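Local coordinates for protein UDP-N-acetylglucosamine 2-epimerase (Listeria monocytogenes, PDB 3OT5) that probably interconverts UDP-N-acetylglucosamine and UDP-N-acetylmannosamine by inverting the configuration at C2 of the sugar, at residues S100-M103 against N104-E108; F174-T177 against K178-E182; N382-L385 against A386-S390. All blocks are in the same frame, centred on the assembly; numbering follows the deposited sequence.

Contact 1. Residues S100-M103 against N104-E108; sequences SRVM and NGINE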
loop_
_atom_site.group_PDB
_atom_site.type_symbol
_atom_site.label_atom_id
_atom_site.label_comp_id
_atom_site.label_asym_id
_atom_site.label_seq_id
_atom_site.Cartn_x
_atom_site.Cartn_y
_atom_site.Cartn_z
ATOM N N SER A 100 -9.877 17.836 15.162
ATOM C CA SER A 100 -9.452 18.780 16.184
ATOM C C SER A 100 -8.464 18.139 17.191
ATOM O O SER A 100 -7.441 18.740 17.526
ATOM C CB SER A 100 -10.658 19.366 16.897
ATOM O OG SER A 100 -11.470 18.342 17.405
ATOM N N ARG A 101 -8.751 16.925 17.653
ATOM C CA ARG A 101 -7.855 16.258 18.606
ATOM C C ARG A 101 -6.448 16.035 18.062
ATOM O O ARG A 101 -5.463 16.272 18.763
ATOM C CB ARG A 101 -8.436 14.933 19.102
ATOM C CG ARG A 101 -9.554 15.103 20.107
ATOM C CD ARG A 101 -9.984 13.767 20.684
ATOM N NE ARG A 101 -10.933 13.939 21.782
ATOM C CZ ARG A 101 -12.256 14.005 21.646
ATOM N NH1 ARG A 101 -12.827 13.911 20.450
ATOM N NH2 ARG A 101 -13.019 14.162 22.722
ATOM N N VAL A 102 -6.366 15.574 16.822
ATOM C CA VAL A 102 -5.092 15.323 16.168
ATOM C C VAL A 102 -4.330 16.626 15.877
ATOM O O VAL A 102 -3.095 16.696 16.039
ATOM C CB VAL A 102 -5.290 14.556 14.829
ATOM C CG1 VAL A 102 -4.029 14.520 14.069
ATOM C CG2 VAL A 102 -5.813 13.132 15.078
ATOM N N MET A 103 -5.071 17.645 15.439
ATOM C CA MET A 103 -4.491 18.930 15.110
ATOM C C MET A 103 -3.931 19.617 16.350
ATOM O O MET A 103 -2.831 20.146 16.320
ATOM C CB MET A 103 -5.544 19.817 14.464
ATOM C CG MET A 103 -5.073 21.232 14.149
ATOM S SD MET A 103 -6.450 22.238 13.579
ATOM C CE MET A 103 -7.606 22.084 14.934
ATOM N N ASN A 104 -4.698 19.619 17.429
ATOM C CA ASN A 104 -4.244 20.238 18.676
ATOM C C ASN A 104 -3.113 19.435 19.296
ATOM O O ASN A 104 -2.173 20.006 19.858
ATOM C CB ASN A 104 -5.403 20.396 19.655
ATOM C CG ASN A 104 -6.397 21.439 19.203
ATOM O OD1 ASN A 104 -6.014 22.540 18.814
ATOM N ND2 ASN A 104 -7.682 21.118 19.296
ATOM N N GLY A 105 -3.199 18.113 19.169
ATOM C CA GLY A 105 -2.170 17.217 19.688
ATOM C C GLY A 105 -0.869 17.443 18.942
ATOM O O GLY A 105 0.159 17.701 19.548
ATOM N N ILE A 106 -0.923 17.354 17.618
ATOM C CA ILE A 106 0.257 17.551 16.787
ATOM C C ILE A 106 0.791 18.983 16.895
ATOM O O ILE A 106 1.992 19.194 16.884
ATOM C CB ILE A 106 -0.014 17.179 15.333
ATOM C CG1 ILE A 106 -0.338 15.683 15.236
ATOM C CG2 ILE A 106 1.202 17.490 14.479
ATOM C CD1 ILE A 106 0.772 14.783 15.809
ATOM N N ASN A 107 -0.093 19.968 16.991
ATOM C CA ASN A 107 0.353 21.344 17.166
ATOM C C ASN A 107 1.324 21.407 18.347
ATOM O O ASN A 107 2.423 21.948 18.245
ATOM C CB ASN A 107 -0.826 22.257 17.466
ATOM C CG ASN A 107 -0.427 23.708 17.549
ATOM O OD1 ASN A 107 -0.062 24.312 16.549
ATOM N ND2 ASN A 107 -0.553 24.293 18.733
ATOM N N GLU A 108 0.913 20.820 19.463
ATOM C CA GLU A 108 1.713 20.817 20.687
ATOM C C GLU A 108 3.006 20.022 20.517
ATOM O O GLU A 108 4.065 20.459 20.946
ATOM C CB GLU A 108 0.888 20.254 21.839
ATOM C CG GLU A 108 1.563 20.324 23.207
ATOM C CD GLU A 108 0.671 19.821 24.327
ATOM O OE1 GLU A 108 -0.471 19.396 24.042
ATOM O OE2 GLU A 108 1.104 19.859 25.497
#
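Four successive i to i+4 hydrogen bonds join 100-103 to 104-108 as consecutive turns of one alpha helix. Asn104 N donates to Ser100 O at 2.9 Å in a nearly straight bond (167°), and Ile106 N reaches Val102 O at 2.8 Å with much the same directness. The bonds from Gly105 N to Arg101 O and from Asn107 N to Met103 O are more bent at the hydrogen. On the buried side Val102 and Ile106 run side by side in the same direction, with Val102 CG1 4.0 Å from Ile106 CG1. The first torsion of Ile106 (-64°) sets CG1 beside its own backbone N, on the side of the preceding turn, 3.0 Å from Val102 O, a tight fit. On the solvent side Asn104 also folds back: its ND2 is 3.0 Å from Ser100 O, but the angle is too poor for a hydrogen bond, and the bond to Ser100 O is the one from Asn104 N. Ser100 OG turns to the carbonyls of Ala96 and Glu97. The helix, 95-113, lies against helix 125-136, where Val102 meets Ala129, Met103 meets Leu132, and Ile106 touches Ala130 and Ala133; Asn107 OD1 bonds Gln137 NE2 just past that helix, and strand 117-121 follows in the chain.

Contact 2. Residues F174-T177 against K178-E182; sequences FSPT and KQAKE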
loop_
_atom_site.group_PDB
_atom_site.type_symbol
_atom_site.label_atom_id
_atom_site.label_comp_id
_atom_site.label_asym_id
_atom_site.label_seq_id
_atom_site.Cartn_x
_atom_site.Cartn_y
_atom_site.Cartn_z
ATOM N N PHE A 174 5.910 13.865 -2.598
ATOM C CA PHE A 174 6.562 12.661 -3.007
ATOM C C PHE A 174 5.449 11.839 -3.647
ATOM O O PHE A 174 4.678 11.185 -2.973
ATOM C CB PHE A 174 7.206 11.988 -1.791
ATOM C CG PHE A 174 8.044 12.932 -0.958
ATOM C CD1 PHE A 174 9.258 13.401 -1.423
ATOM C CD2 PHE A 174 7.605 13.350 0.297
ATOM C CE1 PHE A 174 10.027 14.252 -0.667
ATOM C CE2 PHE A 174 8.370 14.195 1.070
ATOM C CZ PHE A 174 9.588 14.664 0.582
ATOM N N SER A 175 5.337 11.942 -4.966
ATOM C CA SER A 175 4.300 11.241 -5.703
ATOM C C SER A 175 4.710 9.810 -5.976
ATOM O O SER A 175 5.884 9.527 -6.185
ATOM C CB SER A 175 4.015 11.951 -7.027
ATOM O OG SER A 175 3.534 13.264 -6.797
ATOM N N PRO A 176 3.745 8.898 -5.955
ATOM C CA PRO A 176 4.111 7.533 -6.217
ATOM C C PRO A 176 4.236 7.275 -7.708
ATOM O O PRO A 176 4.965 6.374 -8.104
ATOM C CB PRO A 176 2.940 6.745 -5.633
ATOM C CG PRO A 176 1.783 7.633 -5.835
ATOM C CD PRO A 176 2.313 9.031 -5.636
ATOM N N THR A 177 3.566 8.081 -8.525
ATOM C CA THR A 177 3.591 7.877 -9.967
ATOM C C THR A 177 3.646 9.172 -10.754
ATOM O O THR A 177 3.446 10.271 -10.211
ATOM C CB THR A 177 2.321 7.141 -10.433
ATOM O OG1 THR A 177 1.170 7.940 -10.126
ATOM C CG2 THR A 177 2.191 5.785 -9.741
ATOM N N LYS A 178 3.910 9.022 -12.050
ATOM C CA LYS A 178 3.981 10.149 -12.947
ATOM C C LYS A 178 2.617 10.839 -12.944
ATOM O O LYS A 178 2.544 12.076 -12.918
ATOM C CB LYS A 178 4.374 9.699 -14.362
ATOM C CG LYS A 178 4.592 10.862 -15.341
ATOM C CD LYS A 178 4.972 10.378 -16.742
ATOM C CE LYS A 178 5.162 11.553 -17.714
ATOM N NZ LYS A 178 5.575 11.115 -19.102
ATOM N N GLN A 179 1.552 10.028 -12.942
ATOM C CA GLN A 179 0.169 10.518 -12.934
ATOM C C GLN A 179 -0.103 11.415 -11.752
ATOM O O GLN A 179 -0.685 12.469 -11.902
ATOM C CB GLN A 179 -0.808 9.345 -12.876
ATOM C CG GLN A 179 -2.307 9.722 -12.878
ATOM C CD GLN A 179 -2.735 10.485 -14.126
ATOM O OE1 GLN A 179 -2.445 11.675 -14.277
ATOM N NE2 GLN A 179 -3.488 9.816 -14.996
ATOM N N ALA A 180 0.290 10.973 -10.565
ATOM C CA ALA A 180 0.087 11.763 -9.352
ATOM C C ALA A 180 0.816 13.101 -9.459
ATOM O O ALA A 180 0.341 14.122 -8.942
ATOM C CB ALA A 180 0.564 10.990 -8.124
ATOM N N LYS A 181 1.969 13.097 -10.121
ATOM C CA LYS A 181 2.743 14.315 -10.310
ATOM C C LYS A 181 1.967 15.255 -11.212
ATOM O O LYS A 181 1.809 16.430 -10.889
ATOM C CB LYS A 181 4.143 14.025 -10.873
ATOM C CG LYS A 181 4.968 15.283 -11.166
ATOM C CD LYS A 181 6.450 14.959 -11.358
ATOM C CE LYS A 181 7.307 16.214 -11.451
ATOM N NZ LYS A 181 8.766 15.881 -11.381
ATOM N N GLU A 182 1.487 14.733 -12.338
ATOM C CA GLU A 182 0.698 15.521 -13.280
ATOM C C GLU A 182 -0.538 16.126 -12.605
ATOM O O GLU A 182 -0.895 17.261 -12.877
ATOM C CB GLU A 182 0.302 14.666 -14.479
ATOM C CG GLU A 182 1.492 14.293 -15.345
ATOM C CD GLU A 182 1.162 13.272 -16.403
ATOM O OE1 GLU A 182 1.948 13.158 -17.366
ATOM O OE2 GLU A 182 0.123 12.582 -16.276
#
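This is a helix N-cap, formed by Thr177 where strand 172-175 gives way to helix 178-186 within a beta-alpha-beta unit. Thr177 OG1 accepts from Ala180 N at 3.2 Å, and the bond is fairly straight (164°). The hydroxyl can do so because chi1 of 62° places it between the backbone N and the carbonyl carbon, looking into the first turn. The same residue also offers its backbone: Lys181 N donates to Thr177 O at 3.2 Å, less directly. Thr177 thus takes up two N-H groups of the opening turn, one with its side chain and one with its main chain. The methyl of Ala180 lies 3.6 Å from Pro176 CD and 3.7 Å from Ser175 CB, packing the first turn against the end of the strand. Ser175 OG belongs to another bond, to Ala146 O, while Lys181 runs out extended to a salt bridge between its NZ and Asp400 OD2. Helix 333-338, between strands 323-325 and 341-343, reaches the cap through Glu334, which touches Thr177. A threonine-capped helix following directly on a parallel strand, with the next strand, 194-196, alongside, fits the Rossmann-like alpha/beta architecture of this family.

Contact 3. Residues N382-L385 against A386-S390; sequences NRIL and AAIKS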
loop_
_atom_site.group_PDB
_atom_site.type_symbol
_atom_site.label_atom_id
_atom_site.label_comp_id
_atom_site.label_asym_id
_atom_site.label_seq_id
_atom_site.Cartn_x
_atom_site.Cartn_y
_atom_site.Cartn_z
ATOM N N ASN A 382 14.633 6.099 -0.322
ATOM C CA ASN A 382 15.920 6.698 -0.638
ATOM C C ASN A 382 15.740 7.956 -1.459
ATOM O O ASN A 382 16.395 8.965 -1.203
ATOM C CB ASN A 382 16.794 5.679 -1.358
ATOM C CG ASN A 382 17.043 4.459 -0.517
ATOM O OD1 ASN A 382 16.606 3.366 -0.862
ATOM N ND2 ASN A 382 17.651 4.654 0.651
ATOM N N ARG A 383 14.846 7.903 -2.441
ATOM C CA ARG A 383 14.554 9.079 -3.259
ATOM C C ARG A 383 13.910 10.160 -2.386
ATOM O O ARG A 383 14.215 11.331 -2.521
ATOM C CB ARG A 383 13.645 8.725 -4.436
ATOM C CG ARG A 383 14.285 7.740 -5.448
ATOM C CD ARG A 383 13.411 7.531 -6.672
ATOM N NE ARG A 383 13.992 6.532 -7.567
ATOM C CZ ARG A 383 13.758 5.223 -7.494
ATOM N NH1 ARG A 383 12.936 4.730 -6.585
ATOM N NH2 ARG A 383 14.337 4.406 -8.342
ATOM N N ILE A 384 13.032 9.766 -1.474
ATOM C CA ILE A 384 12.397 10.755 -0.597
ATOM C C ILE A 384 13.477 11.473 0.229
ATOM O O ILE A 384 13.510 12.699 0.262
ATOM C CB ILE A 384 11.304 10.130 0.304
ATOM C CG1 ILE A 384 10.119 9.667 -0.544
ATOM C CG2 ILE A 384 10.793 11.144 1.363
ATOM C CD1 ILE A 384 9.046 8.903 0.252
ATOM N N LEU A 385 14.372 10.712 0.860
ATOM C CA LEU A 385 15.427 11.305 1.681
ATOM C C LEU A 385 16.347 12.195 0.863
ATOM O O LEU A 385 16.681 13.288 1.299
ATOM C CB LEU A 385 16.247 10.252 2.431
ATOM C CG LEU A 385 15.507 9.446 3.502
ATOM C CD1 LEU A 385 16.516 8.593 4.286
ATOM C CD2 LEU A 385 14.742 10.366 4.454
ATOM N N ALA A 386 16.744 11.737 -0.320
ATOM C CA ALA A 386 17.622 12.539 -1.175
ATOM C C ALA A 386 16.904 13.841 -1.495
ATOM O O ALA A 386 17.514 14.904 -1.533
ATOM C CB ALA A 386 17.997 11.784 -2.452
ATOM N N ALA A 387 15.597 13.747 -1.711
ATOM C CA ALA A 387 14.784 14.911 -1.995
ATOM C C ALA A 387 14.844 15.885 -0.799
ATOM O O ALA A 387 15.095 17.086 -0.958
ATOM C CB ALA A 387 13.341 14.473 -2.280
ATOM N N ILE A 388 14.662 15.361 0.405
ATOM C CA ILE A 388 14.734 16.192 1.611
ATOM C C ILE A 388 16.154 16.747 1.785
ATOM O O ILE A 388 16.320 17.939 2.072
ATOM C CB ILE A 388 14.290 15.419 2.861
ATOM C CG1 ILE A 388 12.816 15.021 2.729
ATOM C CG2 ILE A 388 14.482 16.274 4.115
ATOM C CD1 ILE A 388 12.314 14.144 3.849
ATOM N N LYS A 389 17.180 15.907 1.596
ATOM C CA LYS A 389 18.568 16.390 1.693
ATOM C C LYS A 389 18.780 17.513 0.697
ATOM O O LYS A 389 19.375 18.529 1.022
ATOM C CB LYS A 389 19.594 15.300 1.386
ATOM C CG LYS A 389 19.812 14.278 2.464
ATOM C CD LYS A 389 20.815 13.196 2.017
ATOM C CE LYS A 389 22.177 13.750 1.592
ATOM N NZ LYS A 389 22.911 14.463 2.672
ATOM N N SER A 390 18.294 17.295 -0.521
ATOM C CA SER A 390 18.394 18.270 -1.610
ATOM C C SER A 390 17.926 19.657 -1.211
ATOM O O SER A 390 18.506 20.643 -1.615
ATOM C CB SER A 390 17.550 17.814 -2.804
ATOM O OG SER A 390 17.492 18.850 -3.770
#
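Ile384 and Ile388 meet around a flat carbonyl: Ile388 N lies in the plane of the Ile384 carbonyl and donates to its oxygen at 2.9 Å. The carbonyls of Asn382 and Arg383 receive Ala386 N and Ala387 N from about 25° off their planes. The other flat group is the ring of Phe174, in strand 172-175: Ile384 CG2 sits over one face, while Ala387 CB and Ile388 CG1 meet its outer carbons CE1 and CZ. Ile384 and Ile388 point the same way side by side, Ile384 CG2 4.2 Å from Ile388 CD1. The next bond along, from Lys389 N to Leu385 O, is the straightest of the four, 2.7 Å at 171°. A chi1 of -75° keeps Lys389 CG next to its own backbone N, so that CG lies 3.5 Å from Leu385 O, and the tail then bends to bring NZ to Glu393 in a salt bridge. Arg383, pointing off the helix, pairs with Asp377. Leu385 packs on Ala49 and Leu50 of helix 37-51. The chemistry is that of an amphipathic helix: an apolar side pressed on the sheet and a neighbouring helix, with the charged ends of Arg383 and Lys389 paired to acids around it.

How the contacts relate
Contacts 2 and 3 belong to one packed region, and contact 1 stands apart, its nearest atoms about 16 Å from either. Phe174 makes the join: it starts the 174-182 stretch and packs on 382-390, so the C-terminal helix 380-392 lies across the same seven-stranded sheet whose strand 172-175 leads into the capped helix. Contact 1, about 26 Å from the centre of the chain, is the most peripheral, with two buried residues against four in each of the others. In chemistry, contacts 1 and 3 both lie within a helix, in runs of i to i+4 bonds, and carry a pair of branched aliphatic side chains, whereas contact 2 uses a side-chain hydroxyl to start a helix at a strand end.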